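Local coordinates for putative xanthine dehydrogenase YAGS fad-binding subunit (Escherichia coli, PDB 5G5G), which probably oxidises aldehydes as the molybdenum-binding subunit of a periplasmic aldehyde oxidase, carrying a pterin cytosine dinucleotide and a dioxothiomolybdenum centre, at residues Q185-A197 / I238-A252. Numbering follows the deposited sequence.
Sequences QSHMAMEPHASMA and IGGGFGGKLFLRSDA. With MCN (pterin cytosine dinucleotide), chain Y; MOS (dioxothiomolybdenum(VI) ion), chain Z.
Lys245 has CG anti to its carbonyl carbon (chi1 -69°) and an extended chain beyond, which carries NZ to Glu191; Glu191, with CG anti to the backbone N (chi1 179°), returns OE1 to Gly239. The two segments form part of the molybdopterin-binding domain of the xanthine oxidase family, where residues 240-243 of the glycine-rich loop line the pterin pocket beside molybdenum. Lys245 NZ donates to Glu191 O at 2.8 Å and to Gly240 O within its own loop, and makes a weak, longer salt bridge to Glu191 OE1. That carboxylate oxygen also takes the Gly239 N-H at 2.8 Å, from above its plane, and bonds to Ser209. Glu191 N answers with a bond to Gly239 O, in the carbonyl plane. Lys245 CE lies over the face of the His193 ring, whose NE2 donates almost straight to Gly244 O at 2.9 Å. Nearer the metal, Gly244 CA sits 3.4 Å from the centroid of the His187 ring, a CH-pi contact over the face, while His187 NE2 bonds to Ala348 of the molybdenum pocket. The Phe242 ring turns one face to the pterin and an edge to Ala189; with an alanine in its place, that pterin face would be likely to lose its aromatic cover, and a gap would probably open beside Ala189. The backbone N-H groups of Gly241 and Phe242 both grip the pterin O4'. Where strand 194-200 meets helix 250-262, Ser195 OG donates to Asp251 OD2 at 2.7 Å, from above the carboxylate plane.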
loop_
_atom_site.group_PDB
_atom_site.type_symbol
_atom_site.label_atom_id
_atom_site.label_comp_id
_atom_site.label_asym_id
_atom_site.label_seq_id
_atom_site.Cartn_x
_atom_site.Cartn_y
_atom_site.Cartn_z
ATOM N N GLN C 185 -9.313 -6.196 -4.880
ATOM C CA GLN C 185 -8.160 -5.350 -4.535
ATOM C C GLN C 185 -8.428 -4.570 -3.260
ATOM O O GLN C 185 -9.591 -4.285 -2.895
ATOM C CB GLN C 185 -7.767 -4.384 -5.699
ATOM C CG GLN C 185 -7.453 -5.125 -6.987
ATOM C CD GLN C 185 -7.360 -4.219 -8.221
ATOM O OE1 GLN C 185 -7.884 -3.118 -8.237
ATOM N NE2 GLN C 185 -6.739 -4.747 -9.301
ATOM N N SER C 186 -7.343 -4.095 -2.675
ATOM C CA SER C 186 -7.381 -3.434 -1.372
ATOM C C SER C 186 -6.708 -2.076 -1.389
ATOM O O SER C 186 -5.656 -1.902 -1.999
ATOM C CB SER C 186 -6.715 -4.366 -0.303
ATOM O OG SER C 186 -7.148 -4.042 1.007
ATOM N N HIS C 187 -7.231 -1.127 -0.592
ATOM C CA HIS C 187 -6.713 0.245 -0.662
ATOM C C HIS C 187 -5.288 0.369 -0.136
ATOM O O HIS C 187 -4.428 1.030 -0.719
ATOM C CB HIS C 187 -7.623 1.206 0.074
ATOM C CG HIS C 187 -9.053 0.999 -0.258
ATOM N ND1 HIS C 187 -9.836 0.052 0.394
ATOM C CD2 HIS C 187 -9.837 1.567 -1.196
ATOM C CE1 HIS C 187 -11.031 0.053 -0.145
ATOM N NE2 HIS C 187 -11.061 0.970 -1.104
ATOM N N MET C 188 -5.060 -0.301 0.994
ATOM C CA MET C 188 -3.775 -0.269 1.664
ATOM C C MET C 188 -3.281 1.151 1.923
ATOM O O MET C 188 -2.090 1.451 1.826
ATOM C CB MET C 188 -2.696 -1.035 0.885
ATOM C CG MET C 188 -3.093 -2.421 0.422
ATOM S SD MET C 188 -3.310 -3.621 1.743
ATOM C CE MET C 188 -1.724 -3.882 2.284
ATOM N N ALA C 189 -4.190 2.057 2.292
ATOM C CA ALA C 189 -3.758 3.413 2.649
ATOM C C ALA C 189 -2.813 3.322 3.826
ATOM O O ALA C 189 -3.044 2.516 4.745
ATOM C CB ALA C 189 -4.956 4.293 3.011
ATOM N N MET C 190 -1.748 4.123 3.799
ATOM C CA MET C 190 -0.655 3.893 4.744
ATOM C C MET C 190 -1.071 4.229 6.154
ATOM O O MET C 190 -0.522 3.657 7.069
ATOM C CB MET C 190 0.587 4.651 4.327
ATOM C CG MET C 190 1.876 4.137 4.963
ATOM S SD MET C 190 2.244 2.397 4.685
ATOM C CE MET C 190 2.052 2.284 2.943
ATOM N N GLU C 191 -2.039 5.139 6.347
ATOM C CA GLU C 191 -2.615 5.359 7.683
ATOM C C GLU C 191 -3.744 4.371 7.912
ATOM O O GLU C 191 -4.769 4.441 7.240
ATOM C CB GLU C 191 -3.097 6.820 7.873
ATOM C CG GLU C 191 -3.728 7.107 9.238
ATOM C CD GLU C 191 -4.634 8.340 9.244
ATOM O OE1 GLU C 191 -5.070 8.812 8.154
ATOM O OE2 GLU C 191 -4.917 8.816 10.356
ATOM N N PRO C 192 -3.595 3.501 8.932
ATOM C CA PRO C 192 -4.695 2.641 9.292
ATOM C C PRO C 192 -5.873 3.504 9.680
ATOM O O PRO C 192 -5.687 4.580 10.303
ATOM C CB PRO C 192 -4.136 1.882 10.550
ATOM C CG PRO C 192 -2.658 1.835 10.354
ATOM C CD PRO C 192 -2.393 3.212 9.738
ATOM N N HIS C 193 -7.068 3.004 9.440
ATOM C CA HIS C 193 -8.257 3.705 9.870
ATOM C C HIS C 193 -8.166 3.915 11.392
ATOM O O HIS C 193 -7.831 3.007 12.142
ATOM C CB HIS C 193 -9.516 2.896 9.582
ATOM C CG HIS C 193 -9.830 2.736 8.137
ATOM N ND1 HIS C 193 -9.062 1.996 7.273
ATOM C CD2 HIS C 193 -10.841 3.240 7.394
ATOM C CE1 HIS C 193 -9.592 2.042 6.068
ATOM N NE2 HIS C 193 -10.679 2.779 6.115
ATOM N N ALA C 194 -8.459 5.137 11.829
ATOM C CA ALA C 194 -8.462 5.468 13.246
ATOM C C ALA C 194 -9.346 6.637 13.605
ATOM O O ALA C 194 -9.530 7.543 12.790
ATOM C CB ALA C 194 -7.034 5.753 13.717
ATOM N N SER C 195 -9.824 6.642 14.855
ATOM C CA SER C 195 -10.691 7.709 15.352
ATOM C C SER C 195 -10.485 7.890 16.844
ATOM O O SER C 195 -10.148 6.927 17.573
ATOM C CB SER C 195 -12.182 7.400 15.100
ATOM O OG SER C 195 -12.505 7.241 13.723
ATOM N N MET C 196 -10.711 9.093 17.311
ATOM C CA MET C 196 -10.780 9.402 18.745
ATOM C C MET C 196 -12.075 10.124 19.019
ATOM O O MET C 196 -12.429 11.079 18.292
ATOM C CB MET C 196 -9.596 10.259 19.197
ATOM C CG MET C 196 -9.637 10.559 20.671
ATOM S SD MET C 196 -8.166 11.360 21.309
ATOM C CE MET C 196 -8.489 13.033 20.778
ATOM N N ALA C 197 -12.795 9.676 20.053
ATOM C CA ALA C 197 -14.069 10.306 20.447
ATOM C C ALA C 197 -13.980 10.925 21.806
ATOM O O ALA C 197 -13.411 10.326 22.711
ATOM C CB ALA C 197 -15.183 9.307 20.418
ATOM N N ILE C 238 -5.250 13.314 6.420
ATOM C CA ILE C 238 -5.672 11.931 6.159
ATOM C C ILE C 238 -4.511 11.271 5.439
ATOM O O ILE C 238 -4.040 11.790 4.420
ATOM C CB ILE C 238 -6.906 11.890 5.274
ATOM C CG1 ILE C 238 -8.075 12.458 6.051
ATOM C CG2 ILE C 238 -7.235 10.466 4.785
ATOM C CD1 ILE C 238 -8.822 13.514 5.372
ATOM N N GLY C 239 -4.034 10.163 5.981
ATOM C CA GLY C 239 -2.937 9.453 5.450
ATOM C C GLY C 239 -3.379 8.514 4.346
ATOM O O GLY C 239 -3.065 7.308 4.375
ATOM N N GLY C 240 -4.008 9.078 3.305
ATOM C CA GLY C 240 -4.454 8.285 2.175
ATOM C C GLY C 240 -5.797 7.639 2.413
ATOM O O GLY C 240 -6.176 7.351 3.557
ATOM N N GLY C 241 -6.546 7.399 1.333
ATOM C CA GLY C 241 -7.837 6.716 1.419
ATOM C C GLY C 241 -8.166 5.872 0.181
ATOM O O GLY C 241 -8.517 4.692 0.297
ATOM N N PHE C 242 -8.044 6.500 -0.967
ATOM C CA PHE C 242 -8.243 5.835 -2.266
ATOM C C PHE C 242 -9.632 5.209 -2.416
ATOM O O PHE C 242 -9.815 4.213 -3.152
ATOM C CB PHE C 242 -7.130 4.817 -2.554
ATOM C CG PHE C 242 -5.780 5.345 -2.289
ATOM C CD1 PHE C 242 -5.188 6.263 -3.155
ATOM C CD2 PHE C 242 -5.109 5.037 -1.084
ATOM C CE1 PHE C 242 -3.944 6.812 -2.867
ATOM C CE2 PHE C 242 -3.875 5.575 -0.805
ATOM C CZ PHE C 242 -3.301 6.492 -1.674
ATOM N N GLY C 243 -10.636 5.791 -1.755
ATOM C CA GLY C 243 -11.994 5.247 -1.724
ATOM C C GLY C 243 -12.362 4.540 -0.433
ATOM O O GLY C 243 -13.529 4.484 -0.069
ATOM N N GLY C 244 -11.345 4.019 0.217
ATOM C CA GLY C 244 -11.494 3.254 1.438
ATOM C C GLY C 244 -11.920 4.027 2.654
ATOM O O GLY C 244 -12.252 3.446 3.717
ATOM N N LYS C 245 -11.859 5.341 2.560
ATOM C CA LYS C 245 -12.270 6.215 3.636
ATOM C C LYS C 245 -13.354 7.173 3.210
ATOM O O LYS C 245 -13.587 8.163 3.860
ATOM C CB LYS C 245 -11.046 6.962 4.200
ATOM C CG LYS C 245 -10.091 6.017 4.936
ATOM C CD LYS C 245 -8.846 6.736 5.375
ATOM C CE LYS C 245 -7.773 5.770 5.893
ATOM N NZ LYS C 245 -6.494 6.444 6.289
ATOM N N LEU C 246 -14.105 6.832 2.168
ATOM C CA LEU C 246 -15.302 7.566 1.830
ATOM C C LEU C 246 -16.399 7.469 2.831
ATOM O O LEU C 246 -17.233 8.356 2.886
ATOM C CB LEU C 246 -15.926 7.053 0.510
ATOM C CG LEU C 246 -15.185 7.410 -0.760
ATOM C CD1 LEU C 246 -15.653 6.521 -1.880
ATOM C CD2 LEU C 246 -15.372 8.875 -1.077
ATOM N N PHE C 247 -16.466 6.343 3.571
ATOM C CA PHE C 247 -17.594 6.043 4.393
ATOM C C PHE C 247 -17.194 5.840 5.854
ATOM O O PHE C 247 -16.055 5.480 6.185
ATOM C CB PHE C 247 -18.239 4.753 3.874
ATOM C CG PHE C 247 -18.350 4.705 2.380
ATOM C CD1 PHE C 247 -19.096 5.645 1.723
ATOM C CD2 PHE C 247 -17.659 3.726 1.640
ATOM C CE1 PHE C 247 -19.202 5.625 0.331
ATOM C CE2 PHE C 247 -17.763 3.718 0.255
ATOM C CZ PHE C 247 -18.523 4.664 -0.393
ATOM N N LEU C 248 -18.160 5.966 6.719
ATOM C CA LEU C 248 -18.010 5.524 8.125
ATOM C C LEU C 248 -17.549 4.063 8.237
ATOM O O LEU C 248 -18.180 3.156 7.636
ATOM C CB LEU C 248 -19.355 5.670 8.818
ATOM C CG LEU C 248 -19.319 5.630 10.347
ATOM C CD1 LEU C 248 -18.708 6.941 10.819
ATOM C CD2 LEU C 248 -20.736 5.461 10.830
ATOM N N ARG C 249 -16.490 3.823 9.040
ATOM C CA ARG C 249 -16.009 2.473 9.304
ATOM C C ARG C 249 -16.062 2.168 10.841
ATOM O O ARG C 249 -16.434 3.027 11.644
ATOM C CB ARG C 249 -14.597 2.332 8.769
ATOM C CG ARG C 249 -14.465 2.611 7.274
ATOM C CD ARG C 249 -14.192 1.345 6.427
ATOM N NE ARG C 249 -15.292 0.422 6.514
ATOM C CZ ARG C 249 -16.397 0.450 5.770
ATOM N NH1 ARG C 249 -16.571 1.377 4.834
ATOM N NH2 ARG C 249 -17.344 -0.446 5.973
ATOM N N SER C 250 -15.697 0.936 11.198
ATOM C CA SER C 250 -15.888 0.410 12.542
ATOM C C SER C 250 -15.111 1.224 13.599
ATOM O O SER C 250 -15.534 1.304 14.756
ATOM C CB SER C 250 -15.488 -1.057 12.586
ATOM O OG SER C 250 -14.124 -1.246 12.214
ATOM N N ASP C 251 -13.956 1.781 13.207
ATOM C CA ASP C 251 -13.157 2.590 14.177
ATOM C C ASP C 251 -13.948 3.784 14.778
ATOM O O ASP C 251 -13.848 4.093 15.971
ATOM C CB ASP C 251 -11.871 3.119 13.542
ATOM C CG ASP C 251 -12.140 4.011 12.317
ATOM O OD1 ASP C 251 -12.866 3.545 11.406
ATOM O OD2 ASP C 251 -11.647 5.179 12.295
ATOM N N ALA C 252 -14.634 4.507 13.909
ATOM C CA ALA C 252 -15.400 5.689 14.266
ATOM C C ALA C 252 -16.592 5.328 15.164
ATOM O O ALA C 252 -16.832 5.957 16.203
ATOM C CB ALA C 252 -15.858 6.361 12.987
HETATM N N1 MCN Y . -5.744 18.786 -9.644
HETATM C C2 MCN Y . -5.155 19.990 -10.242
HETATM N N3 MCN Y . -6.132 20.347 -11.361
HETATM C C4 MCN Y . -7.192 19.739 -11.869
HETATM C C5 MCN Y . -7.656 18.598 -11.008
HETATM C C6 MCN Y . -6.905 18.164 -10.038
HETATM O O2 MCN Y . -4.240 20.567 -9.961
HETATM N N4 MCN Y . -7.889 20.054 -12.901
HETATM C "C1'" MCN Y . -4.841 18.184 -8.677
HETATM C C2D MCN Y . -4.843 18.967 -7.310
HETATM O "O2'" MCN Y . -3.598 18.770 -6.643
HETATM C "C3'" MCN Y . -5.922 18.260 -6.663
HETATM C C4D MCN Y . -5.861 16.696 -6.972
HETATM O O4D MCN Y . -5.287 16.860 -8.357
HETATM O "O3'" MCN Y . -6.042 18.350 -5.198
HETATM C "C5'" MCN Y . -6.988 15.852 -7.091
HETATM O "O5'" MCN Y . -8.164 16.526 -7.472
HETATM P PA MCN Y . -9.350 15.691 -8.018
HETATM O O1A MCN Y . -10.568 16.613 -8.027
HETATM O O2A MCN Y . -8.939 14.949 -9.242
HETATM O O3A MCN Y . -9.601 14.524 -6.828
HETATM P PB MCN Y . -10.441 14.779 -5.513
HETATM O O1B MCN Y . -11.860 14.490 -5.752
HETATM O O2B MCN Y . -10.049 16.089 -4.913
HETATM O O3B MCN Y . -9.750 13.697 -4.606
HETATM C C10 MCN Y . -10.234 12.288 -4.658
HETATM C "C9'" MCN Y . -9.368 11.385 -5.464
HETATM C "C8'" MCN Y . -10.128 9.949 -5.525
HETATM S "S8'" MCN Y . -11.775 9.864 -5.818
HETATM C "C7'" MCN Y . -9.449 8.978 -5.156
HETATM S "S7'" MCN Y . -10.163 7.350 -4.961
HETATM C "C6'" MCN Y . -7.892 9.004 -5.069
HETATM C C7 MCN Y . -7.461 10.420 -5.682
HETATM O "O9'" MCN Y . -8.096 11.470 -5.075
HETATM N "N5'" MCN Y . -7.636 9.060 -3.536
HETATM C C4A MCN Y . -6.280 9.482 -3.059
HETATM N "N8'" MCN Y . -6.023 10.591 -5.384
HETATM C C4B MCN Y . -5.551 10.350 -4.142
HETATM N "N1'" MCN Y . -4.225 10.679 -3.861
HETATM C "C2'" MCN Y . -3.714 10.693 -2.559
HETATM N "N2'" MCN Y . -2.527 10.969 -2.299
HETATM N "N3'" MCN Y . -4.405 9.914 -1.672
HETATM C "C4'" MCN Y . -5.710 9.451 -1.703
HETATM O "O4'" MCN Y . -6.433 8.807 -0.920
HETATM MO MO MOS Z . -12.432 7.774 -5.007
HETATM S S MOS Z . -13.014 5.542 -5.234
HETATM O O1 MOS Z . -12.786 7.883 -3.259
HETATM O O2 MOS Z . -14.324 7.982 -5.880
HETATM O O HOH W 1 -1.537 6.389 1.885
HETATM O O HOH W 2 -10.724 6.159 9.948
#